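PDB 4FSP: probable porin from Pseudomonas aeruginosa, which probably forms a beta-barrel channel through the bacterial outer membrane, as an OprD-family porin. Local coordinates for residues Y204-Y216 and A224-I236. Residues are numbered along the deposited sequence; the frame is centred on the assembly and turned at random.
Sequences YRIAPDWTGSYHY and AQHFLGLKGRIGI. With C8E ((hydroxyethyloxy)tri(ethyloxy)octane), chain J; C8E ((hydroxyethyloxy)tri(ethyloxy)octane), chain I; C8E ((hydroxyethyloxy)tri(ethyloxy)octane), chain G.
W210 lies with its six-membered ring flat over G232, whose CA sits 3.4 Å from the ring centroid, 14° off the normal: a CH-pi contact, tight because glycine has no side chain to hold the indole off. L230 CD2 meets the same ring at W210 CZ3, 3.9 Å away. From here strands 210-216 and 224-235 run antiparallel as neighbouring staves of the barrel wall, closed by paired backbone bonds at T211-K231, S213-G229 and H215-F227.

At the far end, Y214 and H226 lie side by side, and Y214 OH is hydrogen-bonded to H226 ND1 at 2.7 Å. Y216 turns its edge to the face of the same imidazole, planes at 61°. Detergent lies over the rings: C7 of the chain I molecule over Y214, C8 of the chain G molecule over Y216.

The exposed D209/R233 end is looser. R233 N reaches D209 O at 3.0 Å but bent, 136° at the hydrogen, and the poorly ordered R233 side chain leads away, forming no salt bridge with D209.

The detergent face is mostly aromatic and aliphatic, its H226 tied to Y214; the other carries T211, S213, H215 and K231 beside F227, with D203 hydrogen-bonded to S213 OG and H215 NE2. This is consistent with a membrane-facing outside and a largely hydrophilic interior.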
loop_
_atom_site.group_PDB
_atom_site.type_symbol
_atom_site.label_atom_id
_atom_site.label_comp_id
_atom_site.label_asym_id
_atom_site.label_seq_id
_atom_site.Cartn_x
_atom_site.Cartn_y
_atom_site.Cartn_z
ATOM N N TYR A 204 -11.098 12.538 8.812
ATOM C CA TYR A 204 -11.597 13.390 9.884
ATOM C C TYR A 204 -11.272 12.816 11.247
ATOM O O TYR A 204 -11.607 11.658 11.537
ATOM C CB TYR A 204 -13.109 13.570 9.743
ATOM C CG TYR A 204 -13.753 14.296 10.897
ATOM C CD1 TYR A 204 -13.311 15.549 11.280
ATOM C CD2 TYR A 204 -14.819 13.741 11.584
ATOM C CE1 TYR A 204 -13.897 16.226 12.320
ATOM C CE2 TYR A 204 -15.412 14.411 12.637
ATOM C CZ TYR A 204 -14.939 15.659 12.995
ATOM O OH TYR A 204 -15.502 16.362 14.032
ATOM N N ARG A 205 -10.615 13.626 12.080
ATOM C CA ARG A 205 -10.316 13.234 13.450
ATOM C C ARG A 205 -11.582 13.427 14.264
ATOM O O ARG A 205 -11.951 14.553 14.587
ATOM C CB ARG A 205 -9.190 14.090 14.033
ATOM C CG ARG A 205 -7.921 14.082 13.212
ATOM C CD ARG A 205 -7.140 12.783 13.388
ATOM N NE ARG A 205 -6.354 12.750 14.623
ATOM C CZ ARG A 205 -6.643 11.992 15.680
ATOM N NH1 ARG A 205 -7.704 11.195 15.656
ATOM N NH2 ARG A 205 -5.864 12.025 16.755
ATOM N N ILE A 206 -12.263 12.334 14.579
ATOM C CA ILE A 206 -13.507 12.423 15.328
ATOM C C ILE A 206 -13.206 12.694 16.791
ATOM O O ILE A 206 -13.926 13.415 17.474
ATOM C CB ILE A 206 -14.282 11.103 15.234
ATOM C CG1 ILE A 206 -14.612 10.800 13.770
ATOM C CG2 ILE A 206 -15.539 11.145 16.098
ATOM C CD1 ILE A 206 -14.769 9.324 13.472
ATOM N N ALA A 207 -12.144 12.069 17.268
ATOM C CA ALA A 207 -11.713 12.173 18.647
ATOM C C ALA A 207 -10.284 11.677 18.600
ATOM O O ALA A 207 -9.873 11.104 17.588
ATOM C CB ALA A 207 -12.574 11.291 19.541
ATOM N N PRO A 208 -9.509 11.907 19.668
ATOM C CA PRO A 208 -8.078 11.604 19.549
ATOM C C PRO A 208 -7.755 10.157 19.148
ATOM O O PRO A 208 -6.772 9.940 18.441
ATOM C CB PRO A 208 -7.520 11.947 20.939
ATOM C CG PRO A 208 -8.721 12.247 21.814
ATOM C CD PRO A 208 -9.826 12.640 20.907
ATOM N N ASP A 209 -8.579 9.198 19.553
ATOM C CA ASP A 209 -8.352 7.805 19.168
ATOM C C ASP A 209 -9.240 7.321 18.005
ATOM O O ASP A 209 -9.255 6.130 17.698
ATOM C CB ASP A 209 -8.575 6.890 20.377
ATOM C CG ASP A 209 -7.548 7.102 21.471
ATOM O OD1 ASP A 209 -6.339 7.176 21.151
ATOM O OD2 ASP A 209 -7.957 7.195 22.648
ATOM N N TRP A 210 -9.992 8.228 17.382
ATOM C CA TRP A 210 -10.941 7.837 16.334
ATOM C C TRP A 210 -10.851 8.680 15.079
ATOM O O TRP A 210 -10.856 9.919 15.133
ATOM C CB TRP A 210 -12.381 7.837 16.870
ATOM C CG TRP A 210 -12.558 6.818 17.929
ATOM C CD1 TRP A 210 -12.273 6.961 19.252
ATOM C CD2 TRP A 210 -13.014 5.463 17.755
ATOM N NE1 TRP A 210 -12.541 5.787 19.917
ATOM C CE2 TRP A 210 -12.993 4.857 19.026
ATOM C CE3 TRP A 210 -13.437 4.720 16.655
ATOM C CZ2 TRP A 210 -13.386 3.530 19.222
ATOM C CZ3 TRP A 210 -13.819 3.403 16.852
ATOM C CH2 TRP A 210 -13.793 2.824 18.129
ATOM N N THR A 211 -10.789 8.001 13.941
ATOM C CA THR A 211 -10.728 8.683 12.658
ATOM C C THR A 211 -11.690 8.031 11.666
ATOM O O THR A 211 -11.768 6.800 11.569
ATOM C CB THR A 211 -9.283 8.624 12.089
ATOM O OG1 THR A 211 -8.395 9.265 13.012
ATOM C CG2 THR A 211 -9.200 9.351 10.754
ATOM N N GLY A 212 -12.427 8.859 10.936
ATOM C CA GLY A 212 -13.301 8.372 9.887
ATOM C C GLY A 212 -12.839 8.913 8.551
ATOM O O GLY A 212 -12.393 10.065 8.471
ATOM N N SER A 213 -12.941 8.098 7.502
ATOM C CA SER A 213 -12.498 8.509 6.180
ATOM C C SER A 213 -13.509 8.172 5.091
ATOM O O SER A 213 -14.148 7.119 5.127
ATOM C CB SER A 213 -11.183 7.800 5.833
ATOM O OG SER A 213 -10.199 8.090 6.805
ATOM N N TYR A 214 -13.621 9.066 4.113
ATOM C CA TYR A 214 -14.332 8.789 2.874
ATOM C C TYR A 214 -13.397 9.050 1.698
ATOM O O TYR A 214 -12.736 10.093 1.645
ATOM C CB TYR A 214 -15.580 9.675 2.722
ATOM C CG TYR A 214 -16.139 9.555 1.337
ATOM C CD1 TYR A 214 -17.022 8.538 1.017
ATOM C CD2 TYR A 214 -15.731 10.417 0.321
ATOM C CE1 TYR A 214 -17.511 8.400 -0.278
ATOM C CE2 TYR A 214 -16.189 10.275 -0.963
ATOM C CZ TYR A 214 -17.087 9.274 -1.262
ATOM O OH TYR A 214 -17.548 9.166 -2.560
ATOM N N HIS A 215 -13.356 8.134 0.737
ATOM C CA HIS A 215 -12.551 8.356 -0.468
ATOM C C HIS A 215 -13.260 7.856 -1.714
ATOM O O HIS A 215 -13.964 6.832 -1.686
ATOM C CB HIS A 215 -11.174 7.703 -0.349
ATOM C CG HIS A 215 -10.318 8.333 0.703
ATOM N ND1 HIS A 215 -9.320 9.230 0.404
ATOM C CD2 HIS A 215 -10.348 8.231 2.054
ATOM C CE1 HIS A 215 -8.748 9.638 1.527
ATOM N NE2 HIS A 215 -9.364 9.060 2.542
ATOM N N TYR A 216 -13.078 8.602 -2.799
ATOM C CA TYR A 216 -13.668 8.272 -4.084
ATOM C C TYR A 216 -12.544 8.085 -5.098
ATOM O O TYR A 216 -11.608 8.883 -5.151
ATOM C CB TYR A 216 -14.601 9.395 -4.544
ATOM C CG TYR A 216 -15.182 9.138 -5.902
ATOM C CD1 TYR A 216 -16.328 8.365 -6.050
ATOM C CD2 TYR A 216 -14.584 9.655 -7.044
ATOM C CE1 TYR A 216 -16.862 8.118 -7.298
ATOM C CE2 TYR A 216 -15.107 9.416 -8.293
ATOM C CZ TYR A 216 -16.248 8.638 -8.417
ATOM O OH TYR A 216 -16.792 8.387 -9.657
ATOM N N ALA A 224 -15.741 3.107 -10.773
ATOM C CA ALA A 224 -15.649 4.073 -9.687
ATOM C C ALA A 224 -15.791 3.282 -8.406
ATOM O O ALA A 224 -16.570 2.334 -8.351
ATOM C CB ALA A 224 -16.766 5.103 -9.776
ATOM N N GLN A 225 -15.053 3.669 -7.372
ATOM C CA GLN A 225 -15.142 2.984 -6.090
ATOM C C GLN A 225 -15.345 3.993 -4.969
ATOM O O GLN A 225 -14.640 4.996 -4.902
ATOM C CB GLN A 225 -13.878 2.161 -5.851
ATOM C CG GLN A 225 -13.712 1.565 -4.455
ATOM C CD GLN A 225 -12.524 0.594 -4.408
ATOM O OE1 GLN A 225 -11.524 0.830 -3.709
ATOM N NE2 GLN A 225 -12.625 -0.496 -5.168
ATOM N N HIS A 226 -16.329 3.735 -4.109
ATOM C CA HIS A 226 -16.542 4.557 -2.922
ATOM C C HIS A 226 -15.969 3.804 -1.733
ATOM O O HIS A 226 -16.178 2.601 -1.603
ATOM C CB HIS A 226 -18.040 4.811 -2.683
ATOM C CG HIS A 226 -18.701 5.627 -3.751
ATOM N ND1 HIS A 226 -18.747 7.007 -3.717
ATOM C CD2 HIS A 226 -19.363 5.262 -4.875
ATOM C CE1 HIS A 226 -19.398 7.451 -4.774
ATOM N NE2 HIS A 226 -19.788 6.413 -5.496
ATOM N N PHE A 227 -15.241 4.508 -0.874
ATOM C CA PHE A 227 -14.678 3.897 0.328
ATOM C C PHE A 227 -15.139 4.646 1.560
ATOM O O PHE A 227 -15.151 5.885 1.569
ATOM C CB PHE A 227 -13.139 3.931 0.290
ATOM C CG PHE A 227 -12.496 3.590 1.608
ATOM C CD1 PHE A 227 -12.251 4.578 2.567
ATOM C CD2 PHE A 227 -12.156 2.278 1.906
ATOM C CE1 PHE A 227 -11.668 4.255 3.796
ATOM C CE2 PHE A 227 -11.567 1.948 3.142
ATOM C CZ PHE A 227 -11.320 2.941 4.085
ATOM N N LEU A 228 -15.455 3.902 2.622
ATOM C CA LEU A 228 -15.775 4.506 3.918
ATOM C C LEU A 228 -15.092 3.684 4.981
ATOM O O LEU A 228 -15.203 2.459 4.983
ATOM C CB LEU A 228 -17.286 4.524 4.175
ATOM C CG LEU A 228 -17.735 5.198 5.480
ATOM C CD1 LEU A 228 -17.353 6.691 5.478
ATOM C CD2 LEU A 228 -19.244 5.046 5.680
ATOM N N GLY A 229 -14.379 4.352 5.880
ATOM C CA GLY A 229 -13.594 3.642 6.870
ATOM C C GLY A 229 -13.584 4.290 8.243
ATOM O O GLY A 229 -13.785 5.495 8.394
ATOM N N LEU A 230 -13.332 3.484 9.260
ATOM C CA LEU A 230 -13.298 3.967 10.636
ATOM C C LEU A 230 -12.164 3.252 11.346
ATOM O O LEU A 230 -12.089 2.014 11.307
ATOM C CB LEU A 230 -14.626 3.640 11.346
ATOM C CG LEU A 230 -14.646 3.982 12.846
ATOM C CD1 LEU A 230 -14.593 5.483 13.023
ATOM C CD2 LEU A 230 -15.896 3.406 13.572
ATOM N N LYS A 231 -11.283 4.013 11.987
ATOM C CA LYS A 231 -10.242 3.424 12.822
ATOM C C LYS A 231 -10.336 3.939 14.250
ATOM O O LYS A 231 -10.487 5.147 14.465
ATOM C CB LYS A 231 -8.872 3.768 12.257
ATOM C CG LYS A 231 -8.615 3.190 10.882
ATOM C CD LYS A 231 -7.287 3.716 10.373
ATOM C CE LYS A 231 -6.847 3.004 9.114
ATOM N NZ LYS A 231 -5.428 3.347 8.822
ATOM N N GLY A 232 -10.228 3.034 15.222
ATOM C CA GLY A 232 -10.309 3.418 16.621
ATOM C C GLY A 232 -9.361 2.646 17.523
ATOM O O GLY A 232 -8.959 1.524 17.182
ATOM N N ARG A 233 -9.000 3.248 18.663
ATOM C CA ARG A 233 -8.167 2.599 19.684
ATOM C C ARG A 233 -8.773 2.847 21.055
ATOM O O ARG A 233 -9.148 3.970 21.360
ATOM C CB ARG A 233 -6.750 3.191 19.704
ATOM C CG ARG A 233 -6.192 3.579 18.352
ATOM C CD ARG A 233 -5.950 2.347 17.500
ATOM N NE ARG A 233 -5.700 2.637 16.089
ATOM C CZ ARG A 233 -4.489 2.786 15.562
ATOM N NH1 ARG A 233 -3.414 2.688 16.332
ATOM N NH2 ARG A 233 -4.352 3.042 14.268
ATOM N N ILE A 234 -8.859 1.816 21.888
ATOM C CA ILE A 234 -9.193 2.021 23.297
ATOM C C ILE A 234 -8.081 1.425 24.155
ATOM O O ILE A 234 -7.400 0.497 23.720
ATOM C CB ILE A 234 -10.546 1.386 23.677
ATOM C CG1 ILE A 234 -10.413 -0.129 23.798
ATOM C CG2 ILE A 234 -11.608 1.732 22.649
ATOM C CD1 ILE A 234 -11.720 -0.820 24.069
ATOM N N GLY A 235 -7.881 1.954 25.360
ATOM C CA GLY A 235 -6.827 1.450 26.228
ATOM C C GLY A 235 -7.331 0.314 27.096
ATOM O O GLY A 235 -8.490 0.329 27.506
ATOM N N ILE A 236 -6.492 -0.695 27.342
ATOM C CA ILE A 236 -6.837 -1.771 28.282
ATOM C C ILE A 236 -5.637 -2.406 28.987
ATOM O O ILE A 236 -5.237 -3.507 28.614
ATOM C CB ILE A 236 -7.556 -2.967 27.593
ATOM C CG1 ILE A 236 -8.436 -2.537 26.412
ATOM C CG2 ILE A 236 -8.357 -3.755 28.621
ATOM C CD1 ILE A 236 -8.951 -3.688 25.570
HETATM C C1 C8E J . -16.066 10.257 6.188
HETATM C C2 C8E J . -16.283 11.207 7.353
HETATM C C3 C8E J . -16.412 10.308 8.578
HETATM C C4 C8E J . -17.793 10.476 9.197
HETATM C C5 C8E J . -17.752 9.854 10.606
HETATM C C6 C8E J . -18.296 10.902 11.596
HETATM C C7 C8E J . -18.502 10.305 13.005
HETATM C C8 C8E J . -19.161 11.419 13.824
HETATM O O9 C8E J . -19.263 11.100 15.233
HETATM C C10 C8E J . -19.589 12.343 15.886
HETATM C C11 C8E J . -19.619 12.151 17.392
HETATM O O12 C8E J . -18.906 13.308 17.886
HETATM C C4 C8E I . -18.180 13.516 2.982
HETATM C C5 C8E I . -18.724 12.393 2.112
HETATM C C6 C8E I . -19.023 12.833 0.683
HETATM C C7 C8E I . -19.828 11.728 0.009
HETATM C C8 C8E I . -20.193 12.027 -1.439
HETATM O O9 C8E I . -20.609 10.833 -2.076
HETATM C C10 C8E I . -21.389 11.065 -3.234
HETATM C C11 C8E I . -21.611 9.745 -3.963
HETATM O O12 C8E I . -22.202 9.926 -5.237
HETATM C C1 C8E G . -19.152 8.526 -12.879
HETATM C C2 C8E G . -19.618 9.964 -12.746
HETATM C C3 C8E G . -20.413 10.101 -11.461
HETATM C C4 C8E G . -19.877 11.271 -10.656
HETATM C C5 C8E G . -19.585 10.828 -9.232
HETATM C C6 C8E G . -18.615 11.785 -8.560
HETATM C C7 C8E G . -18.740 11.668 -7.047
HETATM C C8 C8E G . -17.500 12.214 -6.363
HETATM O O9 C8E G . -17.839 12.945 -5.201
HETATM C C10 C8E G . -16.930 12.709 -4.146
HETATM C C11 C8E G . -16.783 13.958 -3.285
HETATM O O12 C8E G . -15.931 13.685 -2.195
HETATM C C13 C8E G . -15.681 14.824 -1.399
HETATM C C14 C8E G . -14.364 14.668 -0.644
#